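Local coordinates for hypothetical protein Atu0492 (Agrobacterium tumefaciens str., PDB 2GMY) that is of unknown function but belongs to the carboxymuconolactone decarboxylase family and may be an AhpD-like antioxidant defence protein, at the interface of chains A and B. Coordinates in Å, arbitrary orientation; residue numbers count along the deposited sequence, not the author numbering. Chains: chain A/B, Hypothetical protein Atu0492.

The interface of chains A and B. Residues chain A 24, 118, 121-122, 125; chain B 11, 13-14.
A:Tyr24 lies over the first turn of helix 12-27 of chain B, its ring spread across the backbone between B:Glu13 and B:Ala14. The far end of the ring does the touching: CZ sits 3.6 Å from B:Ala14 CA, and the phenol OH reaches B:Ala14 CB at 3.3 Å. On the same ring, CE1 meets the B:Glu13 CB methylene, and the B:Glu13 carbonyl oxygen stands 4.0 Å from the ring plane, displaced toward the rim. With CG anti to the backbone N (chi1 167°), the ring of A:Tyr24 is carried away from its own helix 12-26 to reach the partner.

The B:Ala14 methyl fits between this phenol and helix 117-139 of chain A, where A:Val121 CG1 approaches it at 3.7 Å and A:Val125 CG2 packs one turn further on. A:Val121 CG1 also touches B:Ser11 CB, and the CG methylene of A:Glu118 adds a looser contact there. B:Ser11 turns OG back over the start of its helix, where it accepts a hydrogen bond from B:Ala14 N at 3.2 Å, a typical N-cap.

Water 1, 2.7 Å from A:Glu118 OE2, also meets that same B:Ser11 OG and B:Glu13 OE1, and so joins the chains. The bend of B:Glu13 at chi2 (95°) folds its carboxylate back toward this water. Water and A:Lys122, whose NZ forms a long salt bridge with A:Glu118 OE2, may ease the proximity of the two carboxylates. The patch and its two-fold twin pack a helix start against a helix flank of the neighbouring copy, and may help hold the pair together in the six-copy assembly if that assembly forms in solution.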
ATOM      1  N   TYR A  24      11.133 -26.499  19.405  1.00 14.85           N
ATOM      2  CA  TYR A  24      11.700 -27.071  18.190  1.00 16.15           C
ATOM      3  C   TYR A  24      12.685 -26.094  17.541  1.00 16.41           C
ATOM      4  O   TYR A  24      13.810 -26.469  17.215  1.00 16.62           O
ATOM      5  CB  TYR A  24      10.665 -27.512  17.154  1.00 16.89           C
ATOM      6  CG  TYR A  24      11.387 -27.773  15.864  1.00 17.74           C
ATOM      7  CD1 TYR A  24      12.200 -28.894  15.727  1.00 19.85           C
ATOM      8  CD2 TYR A  24      11.355 -26.840  14.818  1.00 18.89           C
ATOM      9  CE1 TYR A  24      12.931 -29.114  14.577  1.00 20.66           C
ATOM     10  CE2 TYR A  24      12.087 -27.052  13.651  1.00 19.52           C
ATOM     11  CZ  TYR A  24      12.871 -28.189  13.544  1.00 20.21           C
ATOM     12  OH  TYR A  24      13.595 -28.416  12.399  1.00 21.05           O
ATOM     13  N   GLU A 118      17.408 -28.277   3.737  1.00 15.01           N
ATOM     14  CA  GLU A 118      17.059 -28.584   5.123  1.00 16.18           C
ATOM     15  C   GLU A 118      17.077 -27.307   5.969  1.00 15.01           C
ATOM     16  O   GLU A 118      16.132 -27.033   6.705  1.00 15.13           O
ATOM     17  CB  GLU A 118      17.980 -29.655   5.722  1.00 15.92           C
ATOM     18  CG  GLU A 118      17.584 -30.019   7.154  1.00 18.11           C
ATOM     19  CD  GLU A 118      18.598 -30.908   7.865  1.00 19.64           C
ATOM     20  OE1 GLU A 118      19.759 -31.004   7.404  1.00 24.16           O
ATOM     21  OE2 GLU A 118      18.229 -31.496   8.903  1.00 24.24           O
ATOM     22  N   VAL A 121      14.107 -25.040   5.287  1.00 11.84           N
ATOM     23  CA  VAL A 121      12.890 -25.459   5.976  1.00 12.55           C
ATOM     24  C   VAL A 121      12.922 -25.005   7.427  1.00 12.25           C
ATOM     25  O   VAL A 121      11.934 -24.458   7.936  1.00 12.62           O
ATOM     26  CB  VAL A 121      12.648 -26.982   5.853  1.00 12.82           C
ATOM     27  CG1 VAL A 121      11.370 -27.381   6.600  1.00 14.08           C
ATOM     28  CG2 VAL A 121      12.534 -27.360   4.389  1.00 12.71           C
ATOM     29  N   LYS A 122      14.058 -25.218   8.100  1.00 12.42           N
ATOM     30  CA  LYS A 122      14.223 -24.755   9.498  1.00 12.27           C
ATOM     31  C   LYS A 122      14.013 -23.240   9.610  1.00 11.84           C
ATOM     32  O   LYS A 122      13.293 -22.753  10.479  1.00 11.87           O
ATOM     33  CB  LYS A 122      15.608 -25.134  10.032  1.00 12.37           C
ATOM     34  CG  LYS A 122      15.840 -26.635  10.107  1.00 14.05           C
ATOM     35  CD  LYS A 122      17.241 -26.932  10.607  1.00 16.53           C
ATOM     36  CE  LYS A 122      17.433 -28.427  10.772  1.00 19.90           C
ATOM     37  NZ  LYS A 122      18.834 -28.694  11.188  1.00 22.02           N
ATOM     38  N   VAL A 125      10.181 -22.345   9.005  1.00 11.76           N
ATOM     39  CA  VAL A 125       9.392 -22.644  10.207  1.00 12.22           C
ATOM     40  C   VAL A 125       9.688 -21.609  11.306  1.00 11.65           C
ATOM     41  O   VAL A 125       8.774 -21.149  11.995  1.00 12.18           O
ATOM     42  CB  VAL A 125       9.689 -24.084  10.703  1.00 12.50           C
ATOM     43  CG1 VAL A 125       9.058 -24.342  12.063  1.00 14.11           C
ATOM     44  CG2 VAL A 125       9.186 -25.112   9.668  1.00 12.55           C
TER
ATOM     45  N   SER B  11      13.129 -31.696   5.749  1.00 20.63           N
ATOM     46  CA  SER B  11      13.245 -31.692   7.205  1.00 20.57           C
ATOM     47  C   SER B  11      12.021 -32.307   7.894  1.00 20.77           C
ATOM     48  O   SER B  11      11.075 -31.603   8.278  1.00 19.76           O
ATOM     49  CB  SER B  11      13.544 -30.296   7.755  1.00 20.64           C
ATOM     50  OG  SER B  11      13.596 -30.324   9.170  1.00 19.68           O
ATOM     51  N   GLU B  13      11.719 -33.377  10.839  1.00 20.64           N
ATOM     52  CA  GLU B  13      11.569 -32.850  12.200  1.00 20.28           C
ATOM     53  C   GLU B  13      10.817 -31.519  12.198  1.00 19.64           C
ATOM     54  O   GLU B  13       9.943 -31.286  13.034  1.00 18.99           O
ATOM     55  CB  GLU B  13      12.927 -32.697  12.887  1.00 21.22           C
ATOM     56  CG  GLU B  13      13.686 -34.011  13.062  1.00 24.33           C
ATOM     57  CD  GLU B  13      14.683 -34.294  11.947  1.00 28.09           C
ATOM     58  OE1 GLU B  13      14.464 -33.880  10.776  1.00 29.22           O
ATOM     59  OE2 GLU B  13      15.704 -34.953  12.251  1.00 32.48           O
ATOM     60  N   ALA B  14      11.159 -30.645  11.258  1.00 18.96           N
ATOM     61  CA  ALA B  14      10.485 -29.354  11.161  1.00 19.02           C
ATOM     62  C   ALA B  14       9.017 -29.543  10.785  1.00 18.87           C
ATOM     63  O   ALA B  14       8.123 -28.873  11.333  1.00 19.02           O
ATOM     64  CB  ALA B  14      11.197 -28.457  10.155  1.00 18.47           C
TER
HETATM   65  O   HOH W   1      15.786 -31.556  10.062  1.00 24.84           O